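Local coordinates for protein enoyl-CoA hydratase/isomerase (Shewanella pealeana, PDB 4KPK) that probably works as an isomerase on coenzyme A thioesters, as a member of the crotonase-like enoyl-CoA hydratase/isomerase family, at residues A[98-101]-A[102-106]; A[170-174]-A[175-179]; A[208-212]-A[213-217]; A[224-227]-A[228-232]; A[254-258]-A[259-263]. All coordinates share one frame; numbering follows the deposited sequence.

Contact 1: A[98-101]-A[102-106]; sequences AGAD and LNWMR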
loop_
_atom_site.group_PDB
_atom_site.type_symbol
_atom_site.label_atom_id
_atom_site.label_comp_id
_atom_site.label_asym_id
_atom_site.label_seq_id
_atom_site.Cartn_x
_atom_site.Cartn_y
_atom_site.Cartn_z
ATOM N N ALA A 98 -1.767 4.388 -27.730
ATOM C CA ALA A 98 -0.308 4.419 -27.793
ATOM C C ALA A 98 0.246 5.656 -27.030
ATOM O O ALA A 98 1.426 5.908 -27.093
ATOM C CB ALA A 98 0.200 4.433 -29.233
ATOM N N GLY A 99 -0.588 6.383 -26.286
ATOM C CA GLY A 99 -0.077 7.438 -25.426
ATOM C C GLY A 99 -0.149 8.699 -26.241
ATOM O O GLY A 99 -1.142 8.939 -26.928
ATOM N N ALA A 100 0.917 9.478 -26.227
ATOM C CA ALA A 100 0.827 10.895 -26.618
ATOM C C ALA A 100 1.044 11.129 -28.123
ATOM O O ALA A 100 1.979 10.603 -28.693
ATOM C CB ALA A 100 1.805 11.719 -25.797
ATOM N N ASP A 101 0.160 11.900 -28.751
ATOM C CA ASP A 101 0.237 12.174 -30.181
ATOM C C ASP A 101 1.526 12.959 -30.486
ATOM O O ASP A 101 1.795 13.954 -29.821
ATOM C CB ASP A 101 -1.062 12.918 -30.572
ATOM C CG ASP A 101 -1.104 13.373 -32.034
ATOM O OD1 ASP A 101 -0.392 14.319 -32.428
ATOM O OD2 ASP A 101 -1.930 12.842 -32.777
ATOM N N LEU A 102 2.333 12.498 -31.459
ATOM C CA LEU A 102 3.607 13.179 -31.818
ATOM C C LEU A 102 3.438 14.654 -32.225
ATOM O O LEU A 102 4.291 15.496 -31.896
ATOM C CB LEU A 102 4.340 12.456 -32.960
ATOM C CG LEU A 102 5.718 12.965 -33.458
ATOM C CD1 LEU A 102 6.719 13.005 -32.325
ATOM C CD2 LEU A 102 6.319 12.099 -34.589
ATOM N N ASN A 103 2.363 14.945 -32.963
ATOM C CA ASN A 103 2.100 16.303 -33.404
ATOM C C ASN A 103 1.801 17.164 -32.230
ATOM O O ASN A 103 2.215 18.310 -32.196
ATOM C CB ASN A 103 0.945 16.356 -34.391
ATOM C CG ASN A 103 1.425 16.237 -35.801
ATOM O OD1 ASN A 103 2.350 16.946 -36.190
ATOM N ND2 ASN A 103 0.843 15.317 -36.572
ATOM N N TRP A 104 1.107 16.594 -31.245
ATOM C CA TRP A 104 0.773 17.305 -30.008
ATOM C C TRP A 104 2.065 17.525 -29.247
ATOM O O TRP A 104 2.309 18.603 -28.739
ATOM C CB TRP A 104 -0.252 16.526 -29.173
ATOM C CG TRP A 104 -0.672 17.149 -27.899
ATOM C CD1 TRP A 104 -1.042 18.457 -27.699
ATOM C CD2 TRP A 104 -0.845 16.485 -26.647
ATOM N NE1 TRP A 104 -1.408 18.647 -26.401
ATOM C CE2 TRP A 104 -1.294 17.463 -25.717
ATOM C CE3 TRP A 104 -0.653 15.158 -26.209
ATOM C CZ2 TRP A 104 -1.570 17.159 -24.355
ATOM C CZ3 TRP A 104 -0.905 14.834 -24.827
ATOM C CH2 TRP A 104 -1.360 15.854 -23.918
HETATM N N MSE A 105 2.922 16.521 -29.205
HETATM C CA MSE A 105 4.173 16.693 -28.490
HETATM C C MSE A 105 5.021 17.808 -29.079
HETATM O O MSE A 105 5.679 18.530 -28.322
HETATM C CB MSE A 105 4.956 15.395 -28.437
HETATM C CG MSE A 105 4.226 14.285 -27.675
HETATM SE SE MSE A 105 5.360 12.652 -27.634
HETATM C CE MSE A 105 4.932 11.510 -29.173
ATOM N N ARG A 106 5.095 17.912 -30.404
ATOM C CA ARG A 106 5.841 19.027 -31.037
ATOM C C ARG A 106 5.314 20.384 -30.607
ATOM O O ARG A 106 6.079 21.317 -30.427
ATOM C CB ARG A 106 5.735 18.996 -32.550
ATOM C CG ARG A 106 6.563 17.892 -33.208
ATOM C CD ARG A 106 6.311 17.847 -34.697
ATOM N NE ARG A 106 6.737 16.567 -35.239
ATOM C CZ ARG A 106 8.004 16.225 -35.516
ATOM N NH1 ARG A 106 9.025 17.050 -35.291
ATOM N NH2 ARG A 106 8.256 15.029 -36.034
#
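D101 meets W104 and M105 from the N-cap position of helix 102-109, using both its carboxylate and its carbonyl. Its CG is trans to the backbone N (chi1 176°), which holds the carboxylate over the amides of the first turn. OD1 of D101 accepts from W104 N at 3.0 Å, on its anti side and 16° out of the carboxylate plane. The same OD1 takes a weak second bond from N103 N at 2.9 Å, bent to 118° at the hydrogen. D101 O receives M105 N at 2.9 Å, a regular i to i+4 helical bond.

A100 adds the apolar part. Its CB lies 4.0 Å from CG of M105, a selenomethionine, and 4.2 Å from CZ3 of W104, oblique to the indole, while D101 N lies at the ring's edge. The bend of M105 at chi3 carries CE back to A100 O. Beyond the turn, L102 and M105 pack on F285 and F284 of the second subunit.

The other carboxylate oxygen, D101 OD2, makes a salt bridge to R56. With leucine in place of D101, W104 N and N103 N would probably lose their capping acceptor, and R56 its carboxylate mate. One carboxylate thus serves both a guanidinium and a helix N-terminus, whose partial positive charge is likely to favour a negative group there.

Contact 2: A[170-174]-A[175-179]; sequences SEVKL and GLIPA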
loop_
_atom_site.group_PDB
_atom_site.type_symbol
_atom_site.label_atom_id
_atom_site.label_comp_id
_atom_site.label_asym_id
_atom_site.label_seq_id
_atom_site.Cartn_x
_atom_site.Cartn_y
_atom_site.Cartn_z
ATOM N N SER A 170 7.138 6.121 -19.685
ATOM C CA SER A 170 8.260 6.460 -20.587
ATOM C C SER A 170 8.859 7.868 -20.445
ATOM O O SER A 170 9.850 8.176 -21.126
ATOM C CB SER A 170 7.755 6.429 -22.051
ATOM O OG SER A 170 7.066 5.256 -22.330
ATOM N N GLU A 171 8.214 8.731 -19.664
ATOM C CA GLU A 171 8.538 10.151 -19.679
ATOM C C GLU A 171 10.002 10.461 -19.487
ATOM O O GLU A 171 10.513 11.322 -20.195
ATOM C CB GLU A 171 7.769 10.886 -18.596
ATOM C CG GLU A 171 6.366 11.283 -19.006
ATOM C CD GLU A 171 5.408 10.118 -19.126
ATOM O OE1 GLU A 171 5.714 8.976 -18.664
ATOM O OE2 GLU A 171 4.322 10.404 -19.655
ATOM N N VAL A 172 10.686 9.769 -18.551
ATOM C CA VAL A 172 12.100 10.071 -18.293
ATOM C C VAL A 172 12.991 9.735 -19.489
ATOM O O VAL A 172 14.120 10.207 -19.522
ATOM C CB VAL A 172 12.696 9.450 -16.990
ATOM C CG1 VAL A 172 11.940 9.951 -15.778
ATOM C CG2 VAL A 172 12.761 7.905 -17.015
ATOM N N LYS A 173 12.497 8.950 -20.469
ATOM C CA LYS A 173 13.299 8.704 -21.662
ATOM C C LYS A 173 13.397 9.980 -22.481
ATOM O O LYS A 173 14.320 10.111 -23.270
ATOM C CB LYS A 173 12.697 7.643 -22.555
ATOM C CG LYS A 173 12.650 6.261 -21.942
ATOM C CD LYS A 173 11.653 5.418 -22.687
ATOM C CE LYS A 173 12.107 3.990 -22.892
ATOM N NZ LYS A 173 11.112 3.392 -23.850
ATOM N N LEU A 174 12.453 10.921 -22.270
ATOM C CA LEU A 174 12.392 12.177 -23.040
ATOM C C LEU A 174 12.773 13.434 -22.200
ATOM O O LEU A 174 12.518 14.582 -22.633
ATOM C CB LEU A 174 10.985 12.362 -23.613
ATOM C CG LEU A 174 10.270 11.142 -24.185
ATOM C CD1 LEU A 174 8.772 11.407 -24.328
ATOM C CD2 LEU A 174 10.926 10.773 -25.520
ATOM N N GLY A 175 13.417 13.221 -21.053
ATOM C CA GLY A 175 13.661 14.284 -20.101
ATOM C C GLY A 175 12.383 14.794 -19.472
ATOM O O GLY A 175 12.313 15.953 -19.041
ATOM N N LEU A 176 11.350 13.948 -19.415
ATOM C CA LEU A 176 10.078 14.354 -18.810
ATOM C C LEU A 176 9.767 13.523 -17.580
ATOM O O LEU A 176 10.549 12.651 -17.195
ATOM C CB LEU A 176 8.910 14.330 -19.821
ATOM C CG LEU A 176 9.077 15.214 -21.070
ATOM C CD1 LEU A 176 7.958 14.953 -22.082
ATOM C CD2 LEU A 176 9.178 16.714 -20.746
ATOM N N ILE A 177 8.628 13.823 -16.948
ATOM C CA ILE A 177 8.108 12.996 -15.845
ATOM C C ILE A 177 6.598 12.850 -15.974
ATOM O O ILE A 177 5.945 13.740 -16.520
ATOM C CB ILE A 177 8.413 13.569 -14.460
ATOM C CG1 ILE A 177 7.908 15.013 -14.355
ATOM C CG2 ILE A 177 9.896 13.555 -14.198
ATOM C CD1 ILE A 177 7.967 15.548 -12.928
ATOM N N PRO A 178 6.051 11.707 -15.520
ATOM C CA PRO A 178 4.587 11.512 -15.619
ATOM C C PRO A 178 3.901 12.180 -14.453
ATOM O O PRO A 178 3.372 11.530 -13.602
ATOM C CB PRO A 178 4.439 9.988 -15.572
ATOM C CG PRO A 178 5.601 9.525 -14.787
ATOM C CD PRO A 178 6.739 10.476 -15.056
ATOM N N ALA A 179 3.925 13.495 -14.408
ATOM C CA ALA A 179 3.604 14.198 -13.167
ATOM C C ALA A 179 2.127 14.155 -12.894
ATOM O O ALA A 179 1.712 13.927 -11.748
ATOM C CB ALA A 179 4.084 15.618 -13.246
#
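E171 lies against I177 and P178 along its whole side chain. CB starts 3.5 Å from L176 C, pointing at the backbone where the following segment doubles back. CG, the next atom, is pressed to the peptide after it, 3.4 Å from I177 C. A bend at chi2 (71°) then turns the chain across the proline, and CD reaches P178 CB at 3.7 Å. At the tip the two oxygens meet the same carbon unequally: OE1 is 3.5 Å from P178 CB and OE2 4.1 Å from P178 CB, both van der Waals approaches, with the glutamate and the pyrrolidine ring crossing obliquely.

The 3-10 turn and the irregular run after it belong to the loop between strand 167-168 and helix 182-189. In crotonase-family hydratases the comparable loop carries a catalytic glutamate; E171 may correspond to it. The run includes an inverse gamma turn centred on P178, closed by a weak bond from A179 N to I177 O.

The backbone fixes the base of E171. L176 N gives its hydrogen to E171 O at 2.9 Å from 49° above the carbonyl plane, while L174 N comes to the same oxygen from the other face. G175, at positive phi (67°), makes the reversal, and its N bonds weakly to V172 O at 3.5 Å. V172 CA adds a CH...O contact to L176 O at 3.2 Å. On the outer side, V172 packs on V244 and L176 on I271, both of the second subunit.

Contact 3: A[208-212]-A[213-217]; sequences KALEL and QIIHD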
loop_
_atom_site.group_PDB
_atom_site.type_symbol
_atom_site.label_atom_id
_atom_site.label_comp_id
_atom_site.label_asym_id
_atom_site.label_seq_id
_atom_site.Cartn_x
_atom_site.Cartn_y
_atom_site.Cartn_z
ATOM N N LYS A 208 2.090 -8.840 -14.822
ATOM C CA LYS A 208 2.723 -7.935 -13.843
ATOM C C LYS A 208 1.746 -6.827 -13.372
ATOM O O LYS A 208 1.689 -6.499 -12.199
ATOM C CB LYS A 208 3.963 -7.322 -14.513
ATOM C CG LYS A 208 4.653 -6.173 -13.792
ATOM C CD LYS A 208 5.065 -6.532 -12.391
ATOM C CE LYS A 208 6.068 -7.639 -12.361
ATOM N NZ LYS A 208 6.592 -7.671 -10.970
ATOM N N ALA A 209 0.981 -6.286 -14.319
ATOM C CA ALA A 209 -0.100 -5.345 -14.081
ATOM C C ALA A 209 -1.100 -5.849 -13.061
ATOM O O ALA A 209 -1.561 -5.110 -12.145
ATOM C CB ALA A 209 -0.833 -5.047 -15.401
ATOM N N LEU A 210 -1.463 -7.113 -13.244
ATOM C CA LEU A 210 -2.388 -7.754 -12.364
ATOM C C LEU A 210 -1.779 -7.843 -10.959
ATOM O O LEU A 210 -2.469 -7.507 -9.988
ATOM C CB LEU A 210 -2.799 -9.152 -12.928
ATOM C CG LEU A 210 -3.763 -10.011 -12.095
ATOM C CD1 LEU A 210 -5.099 -9.298 -11.990
ATOM C CD2 LEU A 210 -3.999 -11.405 -12.693
ATOM N N GLU A 211 -0.519 -8.300 -10.847
ATOM C CA GLU A 211 0.178 -8.423 -9.557
ATOM C C GLU A 211 0.290 -7.109 -8.794
ATOM O O GLU A 211 0.170 -7.074 -7.575
ATOM C CB GLU A 211 1.602 -8.997 -9.749
ATOM C CG GLU A 211 1.625 -10.530 -9.901
ATOM C CD GLU A 211 2.677 -11.048 -10.865
ATOM O OE1 GLU A 211 3.686 -10.352 -11.082
ATOM O OE2 GLU A 211 2.490 -12.163 -11.426
ATOM N N LEU A 212 0.612 -6.050 -9.538
ATOM C CA LEU A 212 0.728 -4.703 -9.017
ATOM C C LEU A 212 -0.609 -4.031 -8.761
ATOM O O LEU A 212 -0.677 -2.925 -8.153
ATOM C CB LEU A 212 1.434 -3.871 -10.035
ATOM C CG LEU A 212 2.868 -4.296 -10.285
ATOM C CD1 LEU A 212 3.490 -3.354 -11.267
ATOM C CD2 LEU A 212 3.705 -4.389 -9.035
ATOM N N GLN A 213 -1.660 -4.696 -9.268
ATOM C CA GLN A 213 -3.041 -4.270 -9.089
ATOM C C GLN A 213 -3.362 -3.090 -9.955
ATOM O O GLN A 213 -4.346 -2.453 -9.728
ATOM C CB GLN A 213 -3.416 -3.942 -7.611
ATOM C CG GLN A 213 -3.421 -5.140 -6.687
ATOM C CD GLN A 213 -3.901 -4.821 -5.279
ATOM O OE1 GLN A 213 -4.930 -4.179 -5.073
ATOM N NE2 GLN A 213 -3.151 -5.293 -4.298
ATOM N N ILE A 214 -2.572 -2.824 -10.986
ATOM C CA ILE A 214 -2.970 -1.861 -12.027
ATOM C C ILE A 214 -4.284 -2.342 -12.691
ATOM O O ILE A 214 -5.187 -1.534 -13.022
ATOM C CB ILE A 214 -1.813 -1.673 -13.054
ATOM C CG1 ILE A 214 -0.659 -0.892 -12.445
ATOM C CG2 ILE A 214 -2.309 -1.022 -14.334
ATOM C CD1 ILE A 214 -1.026 0.545 -12.076
ATOM N N ILE A 215 -4.409 -3.687 -12.859
ATOM C CA ILE A 215 -5.656 -4.235 -13.344
ATOM C C ILE A 215 -6.158 -5.198 -12.320
ATOM O O ILE A 215 -5.418 -5.543 -11.411
ATOM C CB ILE A 215 -5.517 -4.820 -14.719
ATOM C CG1 ILE A 215 -4.626 -6.106 -14.745
ATOM C CG2 ILE A 215 -5.040 -3.741 -15.670
ATOM C CD1 ILE A 215 -4.182 -6.503 -16.123
ATOM N N HIS A 216 -7.449 -5.505 -12.428
ATOM C CA HIS A 216 -8.173 -6.447 -11.547
ATOM C C HIS A 216 -8.364 -7.826 -12.182
ATOM O O HIS A 216 -8.511 -8.794 -11.470
ATOM C CB HIS A 216 -9.533 -5.863 -11.146
ATOM C CG HIS A 216 -9.416 -4.539 -10.444
ATOM N ND1 HIS A 216 -9.126 -4.428 -9.104
ATOM C CD2 HIS A 216 -9.484 -3.272 -10.908
ATOM C CE1 HIS A 216 -9.041 -3.148 -8.773
ATOM N NE2 HIS A 216 -9.222 -2.428 -9.863
ATOM N N ASP A 217 -8.323 -7.936 -13.503
ATOM C CA ASP A 217 -8.627 -9.234 -14.187
ATOM C C ASP A 217 -7.943 -9.231 -15.558
ATOM O O ASP A 217 -7.688 -8.161 -16.127
ATOM C CB ASP A 217 -10.151 -9.397 -14.392
ATOM C CG ASP A 217 -10.579 -10.850 -14.807
ATOM O OD1 ASP A 217 -9.999 -11.831 -14.292
ATOM O OD2 ASP A 217 -11.520 -11.029 -15.640
HETATM O O HOH W 1 -5.494 -6.863 -9.069
#
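I215 reaches A209 and L210 because its chi1 of 68° places CG1 between its own N and carbonyl carbon, and the chain beyond runs on toward the helix. CD1 of I215 arrives 3.7 Å from A209 CB, and CG1 of I215 lies 4.0 Å from L210 CB, so the branch rests along the last turn of helix 206-212. L210 reaches the outgoing chain as well: with CG trans to its backbone N, its CD1 extends to H216 O at 3.5 Å. Alanine in place of I215 would probably open a gap beside A209 CB and L210 CB, leaving the outgoing chain held there mainly by backbone bonds.

Those bonds fold back on the helix. Q213 N donates to L210 O at 3.0 Å. I214 N reaches A209 O at 2.8 Å in a weak, strongly bent bond, and I215 N meets the same A209 O at 3.3 Å from 65° above the carbonyl plane. A water spans the turn, donating to L210 O at 3.2 Å and to I215 O at 2.7 Å.

Outside the turn, I214 packs on M189 and L150, and I215 on A161. H216 NE2 makes a weak hydrogen bond to R192 NE of the third subunit.

Positive phi at Q213 (75°), together with the pair of bonds from Q213 N to L210 O and, weakly, from I214 N to A209 O, defines a Schellman motif. Here it ends helix 206-212 and turns the chain into strand 217-218, beside strand 158-161 of the central sheet.

Contact 4: A[224-227]-A[228-232]; sequences AAAQ and PFIDA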
loop_
_atom_site.group_PDB
_atom_site.type_symbol
_atom_site.label_atom_id
_atom_site.label_comp_id
_atom_site.label_asym_id
_atom_site.label_seq_id
_atom_site.Cartn_x
_atom_site.Cartn_y
_atom_site.Cartn_z
ATOM N N ALA A 224 -17.292 -10.287 -22.199
ATOM C CA ALA A 224 -17.643 -11.303 -21.251
ATOM C C ALA A 224 -17.056 -10.984 -19.872
ATOM O O ALA A 224 -17.712 -11.197 -18.859
ATOM C CB ALA A 224 -17.176 -12.672 -21.726
ATOM N N ALA A 225 -15.821 -10.489 -19.813
ATOM C CA ALA A 225 -15.190 -10.265 -18.505
ATOM C C ALA A 225 -15.903 -9.135 -17.694
ATOM O O ALA A 225 -15.937 -9.186 -16.437
ATOM C CB ALA A 225 -13.696 -9.964 -18.651
ATOM N N ALA A 226 -16.463 -8.150 -18.417
ATOM C CA ALA A 226 -17.097 -6.992 -17.779
ATOM C C ALA A 226 -18.508 -7.312 -17.281
ATOM O O ALA A 226 -18.992 -6.683 -16.341
ATOM C CB ALA A 226 -17.107 -5.784 -18.713
ATOM N N GLN A 227 -19.151 -8.296 -17.900
ATOM C CA GLN A 227 -20.565 -8.564 -17.639
ATOM C C GLN A 227 -20.906 -8.778 -16.163
ATOM O O GLN A 227 -21.805 -8.146 -15.640
ATOM C CB GLN A 227 -21.057 -9.789 -18.464
ATOM C CG GLN A 227 -22.569 -9.815 -18.659
ATOM C CD GLN A 227 -23.098 -8.486 -19.169
ATOM O OE1 GLN A 227 -22.500 -7.883 -20.041
ATOM N NE2 GLN A 227 -24.202 -7.995 -18.577
ATOM N N PRO A 228 -20.204 -9.714 -15.508
ATOM C CA PRO A 228 -20.477 -9.980 -14.106
ATOM C C PRO A 228 -20.287 -8.722 -13.239
ATOM O O PRO A 228 -21.059 -8.519 -12.333
ATOM C CB PRO A 228 -19.453 -11.049 -13.739
ATOM C CG PRO A 228 -18.401 -10.988 -14.812
ATOM C CD PRO A 228 -19.126 -10.572 -16.032
ATOM N N PHE A 229 -19.305 -7.887 -13.524
ATOM C CA PHE A 229 -19.158 -6.593 -12.768
ATOM C C PHE A 229 -20.328 -5.662 -13.065
ATOM O O PHE A 229 -20.902 -5.056 -12.154
ATOM C CB PHE A 229 -17.893 -5.863 -13.167
ATOM C CG PHE A 229 -16.618 -6.587 -12.821
ATOM C CD1 PHE A 229 -16.049 -6.461 -11.574
ATOM C CD2 PHE A 229 -15.977 -7.369 -13.764
ATOM C CE1 PHE A 229 -14.865 -7.121 -11.264
ATOM C CE2 PHE A 229 -14.786 -8.017 -13.472
ATOM C CZ PHE A 229 -14.220 -7.903 -12.223
ATOM N N ILE A 230 -20.719 -5.553 -14.338
ATOM C CA ILE A 230 -21.866 -4.722 -14.680
ATOM C C ILE A 230 -23.135 -5.175 -13.961
ATOM O O ILE A 230 -23.822 -4.372 -13.342
ATOM C CB ILE A 230 -22.140 -4.658 -16.205
ATOM C CG1 ILE A 230 -21.007 -3.916 -16.932
ATOM C CG2 ILE A 230 -23.487 -3.993 -16.508
ATOM C CD1 ILE A 230 -20.875 -4.283 -18.410
ATOM N N ASP A 231 -23.426 -6.463 -14.043
ATOM C CA ASP A 231 -24.534 -7.056 -13.268
ATOM C C ASP A 231 -24.475 -6.748 -11.767
ATOM O O ASP A 231 -25.506 -6.412 -11.178
ATOM C CB ASP A 231 -24.579 -8.581 -13.508
ATOM C CG ASP A 231 -25.047 -8.908 -14.921
ATOM O OD1 ASP A 231 -25.659 -8.011 -15.552
ATOM O OD2 ASP A 231 -24.838 -10.049 -15.432
ATOM N N ALA A 232 -23.303 -6.841 -11.144
ATOM C CA ALA A 232 -23.247 -6.635 -9.716
ATOM C C ALA A 232 -23.538 -5.110 -9.432
ATOM O O ALA A 232 -24.332 -4.772 -8.580
ATOM C CB ALA A 232 -21.918 -7.058 -9.189
#
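Q227 and A226 each hold a residue one turn further along helix 222-235. I230 N donates to A226 O at 2.9 Å, and D231 N to Q227 O at 2.8 Å. Between side chains the link is looser: NE2 of Q227 makes a weak bond to OD1 of D231 at 3.4 Å, with the amide and carboxylate planes 67° apart. On the buried side, A226 CB touches I230 CD1 at 4.1 Å.

P228 interrupts the helical bonding just before I230 and D231, having no amide hydrogen to give. Its CD stands 3.2 Å from A224 O, where a helical N-H would otherwise point, and its CG is 3.5 Å from A225 O. The helix kinks here. F229, with CG trans to its carbonyl carbon, sends its ring back so that CD2 meets A225 O at 3.2 Å, edge-on and in the ring plane.

Further out, the F229 ring lies on I138, I158 and I160 of the central strands, and R196 of the third subunit packs on it.

At the kink, where P228 has no N-H and F229 N makes no bond to A225 O, both A224 O and A225 O lack their i+4 donors. A224 O keeps a weak bond from Q227 N; for A225 O the aromatic C-H edge is likely to offer a modest electrostatic substitute.

Contact 5: A[254-258]-A[259-263]; sequences GVIDQ and NTLDH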
loop_
_atom_site.group_PDB
_atom_site.type_symbol
_atom_site.label_atom_id
_atom_site.label_comp_id
_atom_site.label_asym_id
_atom_site.label_seq_id
_atom_site.Cartn_x
_atom_site.Cartn_y
_atom_site.Cartn_z
ATOM N N GLY A 254 -4.380 7.912 5.138
ATOM C CA GLY A 254 -3.915 6.852 6.015
ATOM C C GLY A 254 -4.124 7.159 7.471
ATOM O O GLY A 254 -3.864 6.335 8.320
ATOM N N VAL A 255 -4.662 8.334 7.762
ATOM C CA VAL A 255 -4.857 8.739 9.138
ATOM C C VAL A 255 -6.063 7.979 9.639
ATOM O O VAL A 255 -7.034 7.802 8.889
ATOM C CB VAL A 255 -5.069 10.281 9.233
ATOM C CG1 VAL A 255 -5.638 10.718 10.590
ATOM C CG2 VAL A 255 -3.765 10.984 8.912
ATOM N N ILE A 256 -5.957 7.492 10.874
ATOM C CA ILE A 256 -7.037 6.864 11.611
ATOM C C ILE A 256 -6.931 7.487 13.007
ATOM O O ILE A 256 -6.205 6.966 13.837
ATOM C CB ILE A 256 -6.869 5.333 11.765
ATOM C CG1 ILE A 256 -6.531 4.673 10.413
ATOM C CG2 ILE A 256 -8.118 4.734 12.408
ATOM C CD1 ILE A 256 -6.664 3.156 10.371
ATOM N N ASP A 257 -7.612 8.615 13.223
ATOM C CA ASP A 257 -7.587 9.318 14.503
ATOM C C ASP A 257 -9.039 9.543 14.960
ATOM O O ASP A 257 -9.984 8.966 14.362
ATOM C CB ASP A 257 -6.821 10.632 14.358
ATOM C CG ASP A 257 -7.413 11.580 13.284
ATOM O OD1 ASP A 257 -8.504 11.358 12.738
ATOM O OD2 ASP A 257 -6.754 12.580 12.950
ATOM N N GLN A 258 -9.248 10.386 15.985
ATOM C CA GLN A 258 -10.611 10.654 16.477
ATOM C C GLN A 258 -11.534 11.142 15.403
ATOM O O GLN A 258 -12.692 10.729 15.345
ATOM C CB GLN A 258 -10.628 11.672 17.633
ATOM C CG GLN A 258 -11.975 11.724 18.353
ATOM C CD GLN A 258 -12.471 10.334 18.758
ATOM O OE1 GLN A 258 -11.776 9.585 19.432
ATOM N NE2 GLN A 258 -13.675 9.994 18.351
ATOM N N ASN A 259 -11.055 12.038 14.562
ATOM C CA ASN A 259 -11.903 12.610 13.521
ATOM C C ASN A 259 -12.307 11.549 12.490
ATOM O O ASN A 259 -13.437 11.553 11.976
ATOM C CB ASN A 259 -11.198 13.769 12.823
ATOM C CG ASN A 259 -11.013 14.965 13.723
ATOM O OD1 ASN A 259 -11.632 15.069 14.789
ATOM N ND2 ASN A 259 -10.145 15.881 13.313
ATOM N N THR A 260 -11.402 10.623 12.201
ATOM C CA THR A 260 -11.758 9.515 11.260
ATOM C C THR A 260 -12.956 8.741 11.828
ATOM O O THR A 260 -13.977 8.484 11.161
ATOM C CB THR A 260 -10.562 8.540 11.079
ATOM O OG1 THR A 260 -9.386 9.286 10.756
ATOM C CG2 THR A 260 -10.852 7.549 9.971
ATOM N N LEU A 261 -12.811 8.394 13.090
ATOM C CA LEU A 261 -13.828 7.676 13.843
ATOM C C LEU A 261 -15.170 8.400 13.891
ATOM O O LEU A 261 -16.222 7.795 13.633
ATOM C CB LEU A 261 -13.292 7.372 15.257
ATOM C CG LEU A 261 -12.501 6.056 15.365
ATOM C CD1 LEU A 261 -11.197 6.022 14.595
ATOM C CD2 LEU A 261 -12.207 5.693 16.823
ATOM N N ASP A 262 -15.130 9.706 14.149
ATOM C CA ASP A 262 -16.336 10.518 14.220
ATOM C C ASP A 262 -17.051 10.647 12.852
ATOM O O ASP A 262 -18.294 10.524 12.743
ATOM C CB ASP A 262 -15.959 11.914 14.740
ATOM C CG ASP A 262 -15.584 11.909 16.216
ATOM O OD1 ASP A 262 -16.109 11.059 16.953
ATOM O OD2 ASP A 262 -14.748 12.746 16.622
ATOM N N HIS A 263 -16.237 10.876 11.824
ATOM C CA HIS A 263 -16.707 11.003 10.466
ATOM C C HIS A 263 -17.270 9.659 9.916
ATOM O O HIS A 263 -18.378 9.629 9.371
ATOM C CB HIS A 263 -15.565 11.590 9.602
ATOM C CG HIS A 263 -15.763 11.448 8.125
ATOM N ND1 HIS A 263 -16.714 12.160 7.425
ATOM C CD2 HIS A 263 -15.122 10.680 7.206
ATOM C CE1 HIS A 263 -16.660 11.833 6.142
ATOM N NE2 HIS A 263 -15.701 10.936 5.982
#
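D257 is the N-cap of helix 258-273, its side chain capping T260. Its chi1 of 58° turns the carboxylate back over the first turn, where OD1 accepts twice. T260 N reaches D257 OD1 at 3.0 Å, almost end-on to the C-O bond. T260 OG1 donates to the same D257 OD1 at 3.0 Å, but from 45° above the carboxylate plane, so the two donors approach differently. Separately, D257 O takes L261 N at 3.2 Å, an ordinary i to i+4 backbone bond.

One residue on, Q258 and D262 pair across a helical turn. NE2 of Q258 bonds to OD1 of D262 at 3.0 Å; the oxygen lies in the plane of the amide, yet NE2 meets OD1 from 47° above the carboxylate plane. A weak second bond from Q258 NE2 to D262 OD2 spans 3.4 Å. The backbone joins the same two residues, Q258 O accepting D262 N at 2.9 Å. On the flank, I256 CG2 touches L261 CD1 at 4.0 Å.

The loop joins the end of helix 238-251 to helix 258-273, and H263 NE2 reaches back to S250 OG in a weak hydrogen bond. The turn also meets the third subunit, where P183 packs on T260 and Y184 on I256 and L261.

In the fold
Contacts 1 and 5 are surface caps at helix N-termini, each using an aspartate as acceptor, yet their centres lie about 43 Å apart on opposite sides of the chain's centre. Contact 3 closes the C-terminal end of a different helix, 206-212, with backbone bonds and aliphatic side chains. Contact 2 is buried and lies in a loop, its side-chain contacts mostly van der Waals. Contact 4 alone lies wholly within a helix, apolar inward and polar outward. Contacts 3 and 4 touch, D217 OD2 lying 3.9 Å from A225 CB, and both back onto strand 158-161. Contacts 1 and 2 face the second subunit, contacts 3, 4 and 5 the third.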